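Local coordinates for protein xyloglucanase (Paenibacillus pabuli, PDB 2JEP) that hydrolyses xyloglucan of the plant cell wall as an endo-acting glycoside hydrolase of family 5, at residues L109-I112 against Q113-V116; K159-Q162 against Q163-T166. All coordinates share one frame; numbering follows the deposited sequence.

Interaction 1 (L109-I112 against Q113-V116); sequences LNRI and QQVV
The guanidinium of Arg-111 has one face laid against Val-115, whose CG2 stands 3.4 Å above the plane and over its centre. CG2 of Val-115 is nearest CZ and NH2 of Arg-111, both at 3.5 Å, and somewhat farther from NE and NH1. Gln-114 comes in obliquely, neither over the face nor at the edge, with its CG 4.0 Å from NH1 of Arg-111; the two side chains cross at about a right angle. The torsions explain the placement. With CG of Arg-111 opposite the backbone N (chi1 179°) and the chain bent at chi2 (60°), the guanidinium folds forward over the residue four places on. Its nitrogens are held further out: NE makes a salt bridge with Glu-62, NH2 bonds to the carbonyl O of Val-70 and NH1 to the hydroxyl of Tyr-118, which together probably fix its rotation.

The contacts run from i to i+3 and i+4 on helix 106-120, the helix of the beta-alpha-beta unit between strands 85-88 and 125-128 of a TIM barrel. Four successive i+4 to i backbone bonds underlie them, from N of Gln-113 to O of Leu-109 through N of Val-116 to O of Ile-112, the last being 2.9 Å long and almost straight at N-H...O.

The buried side of the helix is apolar. CG2 of Ile-112 lies 4.3 Å from CG2 of Val-116, a loose approach, while Val-115 and Val-116 both rest on Ile-88 of strand 85-88. Toward helix 150-167, OD1 of Asn-110 bonds to NZ of Lys-167, and in one of the two conformers of Gln-113 its NE2 bonds to the hydroxyl of Tyr-171.

Interaction 2 (K159-Q162 against Q163-T166); sequences KVWQ and QIAT
Gln-163 and Thr-166 each hydrogen-bond twice to the carbonyl four residues back, Lys-159 O and Gln-162 O, the two donors reaching each O from opposite faces of its plane. Lys-159 O takes the backbone N of Gln-163 at 3.2 Å. The side-chain NE2 of Gln-163, 3.0 Å from Lys-159 O, sits above the carbonyl plane rather than on a lone pair, although that O lies close to the amide plane of Gln-163. A chi1 of -66°, placing CG beside the backbone N, turns the Gln-163 chain back along the helix to make this possible. Likewise O of Gln-162 accepts from OG1 of Thr-166 at 2.7 Å and from N of Thr-166 at 2.9 Å. Gln-163 also reaches outward, OE1 to N of Ile-104 and NE2 to O of Tyr-102; an alanine here would probably leave both those loop groups without their mates and strip Lys-159 O of its second donor.

Apolar contacts centre on Ile-164. Its CD1 makes a CH-pi contact over the face of Trp-161, 4.1 Å from the centroid of the six-membered ring, while its CG2 lies 3.5 Å from CZ3 of Trp-161. CD1 also meets CG1 of Val-160 at 3.7 Å, the two side chains lying alongside each other.

Helix 150-167 packs on helix 193-211, where Trp-161 and Ala-165 touch Val-210 and Phe-206 meets the indole edge-to-face; Trp-161 also reaches Phe-177 of barrel strand 175-178.

From the N terminus, the chain runs through barrel strand 85-88 into helix 106-120, which carries interaction 1, then through strand 125-128 to helix 150-167, which carries interaction 2, and on to strand 175-178. Each contact spans a single helical turn or so and closes no long loop; they follow in series, neither nesting nor crossing. The centres of interaction 1 and interaction 2 are about 14 Å apart, and the nearest atoms of interactions 1 and 2 about 4 Å, without touching. Both helices lie outside the parallel barrel, on the same side of the chain's centre. They are joined indirectly: Lys-167, at the end of helix 150-167, reaches interaction 1, and both contacts touch the loop residues Tyr-92 and Ile-104.

Interaction 1 (L109-I112 against Q113-V116)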
ATOM      1  N   LEU A 109       5.209  18.999  -3.210  1.00  8.71           N
ATOM      2  CA  LEU A 109       5.120  18.296  -4.473  1.00  9.36           C
ATOM      3  C   LEU A 109       6.487  18.101  -5.119  1.00  8.65           C
ATOM      4  O   LEU A 109       6.745  17.038  -5.687  1.00  8.49           O
ATOM      5  CB  LEU A 109       4.176  19.003  -5.436  1.00 10.46           C
ATOM      6  CG  LEU A 109       2.681  18.863  -5.222  1.00 13.04           C
ATOM      7  CD1 LEU A 109       1.970  19.771  -6.226  1.00 14.10           C
ATOM      8  CD2 LEU A 109       2.268  17.401  -5.332  1.00 13.77           C
ATOM      9  N   ASN A 110       7.365  19.092  -5.032  1.00  8.31           N
ATOM     10  CA  ASN A 110       8.708  18.931  -5.601  1.00  8.31           C
ATOM     11  C   ASN A 110       9.517  17.869  -4.884  1.00  8.32           C
ATOM     12  O   ASN A 110      10.282  17.136  -5.505  1.00  8.97           O
ATOM     13  CB  ASN A 110       9.466  20.260  -5.598  1.00  7.99           C
ATOM     14  CG  ASN A 110       8.950  21.209  -6.636  1.00 10.08           C
ATOM     15  OD1 ASN A 110       8.444  20.777  -7.672  1.00 13.62           O
ATOM     16  ND2 ASN A 110       9.113  22.510  -6.386  1.00 10.58           N
ATOM     17  N   ARG A 111       9.328  17.775  -3.572  1.00  8.03           N
ATOM     18  CA  ARG A 111      10.023  16.732  -2.812  1.00  7.47           C
ATOM     19  C   ARG A 111       9.495  15.337  -3.151  1.00  7.93           C
ATOM     20  O   ARG A 111      10.267  14.383  -3.319  1.00  8.25           O
ATOM     21  CB  ARG A 111       9.929  16.978  -1.309  1.00  7.66           C
ATOM     22  CG  ARG A 111      10.606  15.921  -0.452  1.00  8.12           C
ATOM     23  CD  ARG A 111      12.115  15.821  -0.754  1.00  8.97           C
ATOM     24  NE  ARG A 111      12.678  14.697  -0.004  1.00  8.76           N
ATOM     25  CZ  ARG A 111      13.744  14.002  -0.378  1.00  8.61           C
ATOM     26  NH1 ARG A 111      14.438  14.329  -1.458  1.00  8.20           N
ATOM     27  NH2 ARG A 111      14.102  12.928   0.314  1.00  9.60           N
ATOM     28  N   ILE A 112       8.173  15.210  -3.215  1.00  7.99           N
ATOM     29  CA  ILE A 112       7.584  13.921  -3.580  1.00  8.09           C
ATOM     30  C   ILE A 112       8.119  13.503  -4.949  1.00  7.96           C
ATOM     31  O   ILE A 112       8.486  12.323  -5.155  1.00  8.41           O
ATOM     32  CB  ILE A 112       6.040  14.008  -3.608  1.00  8.23           C
ATOM     33  CG1 ILE A 112       5.498  14.345  -2.212  1.00  8.31           C
ATOM     34  CG2 ILE A 112       5.429  12.719  -4.196  1.00  9.02           C
ATOM     35  CD1 ILE A 112       4.082  14.970  -2.221  1.00  9.19           C
ATOM     36  N   GLN A 113       8.182  14.445  -5.887  1.00  8.16           N
ATOM     37  CA  GLN A 113       8.678  14.112  -7.213  0.50  8.36           C
ATOM     38  C   GLN A 113      10.137  13.656  -7.171  1.00  8.20           C
ATOM     39  O   GLN A 113      10.517  12.723  -7.870  1.00  8.77           O
ATOM     40  CB  GLN A 113       8.489  15.277  -8.183  0.50  8.96           C
ATOM     41  CG  GLN A 113       9.184  15.048  -9.489  0.50  9.96           C
ATOM     42  CD  GLN A 113       8.960  16.151 -10.446  0.50 13.26           C
ATOM     43  OE1 GLN A 113       9.308  17.299 -10.170  0.50 14.16           O
ATOM     44  NE2 GLN A 113       8.408  15.815 -11.592  0.50 14.41           N
ATOM     45  N   GLN A 114      10.960  14.295  -6.347  1.00  7.98           N
ATOM     46  CA  GLN A 114      12.345  13.871  -6.245  0.50  8.27           C
ATOM     47  C   GLN A 114      12.435  12.414  -5.745  1.00  7.85           C
ATOM     48  O   GLN A 114      13.202  11.614  -6.272  1.00  8.27           O
ATOM     49  CB  GLN A 114      13.115  14.832  -5.337  0.50  8.89           C
ATOM     50  CG  GLN A 114      14.606  14.680  -5.389  0.50  9.41           C
ATOM     51  CD  GLN A 114      15.258  15.307  -6.614  0.50 10.67           C
ATOM     52  OE1 GLN A 114      16.484  15.365  -6.710  0.50 13.21           O
ATOM     53  NE2 GLN A 114      14.450  15.759  -7.562  0.50  9.56           N
ATOM     54  N   VAL A 115      11.655  12.075  -4.733  1.00  8.41           N
ATOM     55  CA  VAL A 115      11.698  10.740  -4.178  1.00  8.18           C
ATOM     56  C   VAL A 115      11.159   9.713  -5.189  1.00  7.99           C
ATOM     57  O   VAL A 115      11.740   8.619  -5.354  1.00  8.68           O
ATOM     58  CB  VAL A 115      10.956  10.702  -2.833  1.00  8.62           C
ATOM     59  CG1 VAL A 115      10.872   9.270  -2.261  1.00 10.06           C
ATOM     60  CG2 VAL A 115      11.666  11.627  -1.817  1.00  8.93           C
ATOM     61  N   VAL A 116      10.063  10.048  -5.869  1.00  7.83           N
ATOM     62  CA  VAL A 116       9.575   9.205  -6.960  1.00  7.46           C
ATOM     63  C   VAL A 116      10.704   8.951  -7.954  1.00  8.24           C
ATOM     64  O   VAL A 116      10.924   7.819  -8.384  1.00  8.74           O
ATOM     65  CB  VAL A 116       8.363   9.837  -7.644  1.00  7.93           C
ATOM     66  CG1 VAL A 116       8.110   9.178  -9.032  1.00  8.81           C
ATOM     67  CG2 VAL A 116       7.146   9.743  -6.750  1.00  8.39           C
TER

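Interaction 2 (K159-Q162 against Q163-T166)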
ATOM      1  N   LYS A 159      -9.565  18.249  -6.129  1.00  8.99           N
ATOM      2  CA  LYS A 159      -8.548  19.260  -6.410  1.00  9.81           C
ATOM      3  C   LYS A 159      -7.140  18.764  -6.071  1.00  9.55           C
ATOM      4  O   LYS A 159      -6.184  19.079  -6.794  1.00  9.88           O
ATOM      5  CB  LYS A 159      -8.872  20.555  -5.648  1.00 11.20           C
ATOM      6  CG  LYS A 159     -10.102  21.294  -6.156  1.00 13.31           C
ATOM      7  CD  LYS A 159      -9.876  21.865  -7.567  1.00 18.04           C
ATOM      8  CE  LYS A 159     -10.903  22.920  -7.969  1.00 20.75           C
ATOM      9  NZ  LYS A 159     -10.486  23.496  -9.300  1.00 25.94           N
ATOM     10  N   VAL A 160      -7.014  17.994  -4.980  1.00  8.71           N
ATOM     11  CA  VAL A 160      -5.729  17.432  -4.594  1.00  8.89           C
ATOM     12  C   VAL A 160      -5.261  16.447  -5.663  1.00  8.52           C
ATOM     13  O   VAL A 160      -4.129  16.551  -6.137  1.00  8.72           O
ATOM     14  CB  VAL A 160      -5.825  16.821  -3.189  1.00  8.92           C
ATOM     15  CG1 VAL A 160      -4.610  15.940  -2.869  1.00 10.38           C
ATOM     16  CG2 VAL A 160      -5.982  17.947  -2.178  1.00 10.33           C
ATOM     17  N   TRP A 161      -6.118  15.502  -6.091  1.00  8.26           N
ATOM     18  CA  TRP A 161      -5.664  14.575  -7.131  1.00  7.91           C
ATOM     19  C   TRP A 161      -5.413  15.253  -8.463  1.00  8.23           C
ATOM     20  O   TRP A 161      -4.537  14.827  -9.208  1.00  8.90           O
ATOM     21  CB  TRP A 161      -6.595  13.362  -7.291  1.00  8.32           C
ATOM     22  CG  TRP A 161      -6.131  12.224  -6.453  1.00  8.36           C
ATOM     23  CD1 TRP A 161      -6.770  11.640  -5.386  1.00  8.78           C
ATOM     24  CD2 TRP A 161      -4.893  11.518  -6.607  1.00  7.99           C
ATOM     25  NE1 TRP A 161      -6.003  10.633  -4.890  1.00  9.06           N
ATOM     26  CE2 TRP A 161      -4.844  10.534  -5.611  1.00  7.64           C
ATOM     27  CE3 TRP A 161      -3.835  11.603  -7.516  1.00  8.47           C
ATOM     28  CZ2 TRP A 161      -3.761   9.668  -5.480  1.00  8.80           C
ATOM     29  CZ3 TRP A 161      -2.772  10.746  -7.370  1.00  9.27           C
ATOM     30  CH2 TRP A 161      -2.740   9.806  -6.353  1.00  8.57           C
ATOM     31  N   GLN A 162      -6.154  16.323  -8.760  1.00  8.52           N
ATOM     32  CA  GLN A 162      -5.872  17.056 -10.004  1.00 10.46           C
ATOM     33  C   GLN A 162      -4.419  17.510 -10.002  1.00  9.50           C
ATOM     34  O   GLN A 162      -3.705  17.397 -11.011  1.00  9.63           O
ATOM     35  CB  GLN A 162      -6.760  18.292 -10.126  1.00 11.28           C
ATOM     36  CG  GLN A 162      -8.158  18.102 -10.607  1.00 16.00           C
ATOM     37  CD  GLN A 162      -8.893  19.431 -10.744  1.00 15.53           C
ATOM     38  OE1 GLN A 162      -8.377  20.470 -10.363  1.00 19.27           O
ATOM     39  NE2 GLN A 162     -10.105  19.392 -11.285  1.00 20.97           N
ATOM     40  N   GLN A 163      -4.002  18.081  -8.883  1.00  8.87           N
ATOM     41  CA  GLN A 163      -2.639  18.613  -8.762  1.00  8.77           C
ATOM     42  C   GLN A 163      -1.569  17.540  -8.756  1.00  8.99           C
ATOM     43  O   GLN A 163      -0.534  17.688  -9.395  1.00 10.42           O
ATOM     44  CB  GLN A 163      -2.537  19.461  -7.500  1.00  9.40           C
ATOM     45  CG  GLN A 163      -3.367  20.717  -7.541  1.00  9.63           C
ATOM     46  CD  GLN A 163      -3.400  21.372  -6.204  1.00 10.43           C
ATOM     47  OE1 GLN A 163      -2.433  22.034  -5.804  1.00 11.45           O
ATOM     48  NE2 GLN A 163      -4.485  21.170  -5.472  1.00 10.70           N
ATOM     49  N   ILE A 164      -1.783  16.466  -8.004  1.00  9.04           N
ATOM     50  CA  ILE A 164      -0.760  15.394  -7.974  1.00  8.96           C
ATOM     51  C   ILE A 164      -0.654  14.790  -9.374  1.00  9.09           C
ATOM     52  O   ILE A 164       0.440  14.592  -9.914  1.00  9.58           O
ATOM     53  CB  ILE A 164      -1.162  14.278  -6.968  1.00  8.40           C
ATOM     54  CG1 ILE A 164      -1.270  14.802  -5.540  1.00  9.26           C
ATOM     55  CG2 ILE A 164      -0.187  13.101  -7.067  1.00  9.87           C
ATOM     56  CD1 ILE A 164      -2.051  13.877  -4.595  1.00 10.04           C
ATOM     57  N   ALA A 165      -1.799  14.494  -9.989  1.00  8.95           N
ATOM     58  CA  ALA A 165      -1.771  13.868 -11.306  1.00  9.74           C
ATOM     59  C   ALA A 165      -1.073  14.773 -12.324  1.00 10.02           C
ATOM     60  O   ALA A 165      -0.236  14.326 -13.099  1.00 10.31           O
ATOM     61  CB  ALA A 165      -3.182  13.498 -11.780  1.00 10.71           C
ATOM     62  N   THR A 166      -1.421  16.057 -12.303  1.00  9.89           N
ATOM     63  CA  THR A 166      -0.802  17.010 -13.226  1.00 10.98           C
ATOM     64  C   THR A 166       0.732  17.015 -13.054  1.00 10.70           C
ATOM     65  O   THR A 166       1.471  17.017 -14.037  1.00 12.68           O
ATOM     66  CB  THR A 166      -1.399  18.386 -13.042  1.00 11.45           C
ATOM     67  OG1 THR A 166      -2.776  18.340 -13.415  1.00 13.50           O
ATOM     68  CG2 THR A 166      -0.689  19.433 -13.899  1.00 13.23           C
TER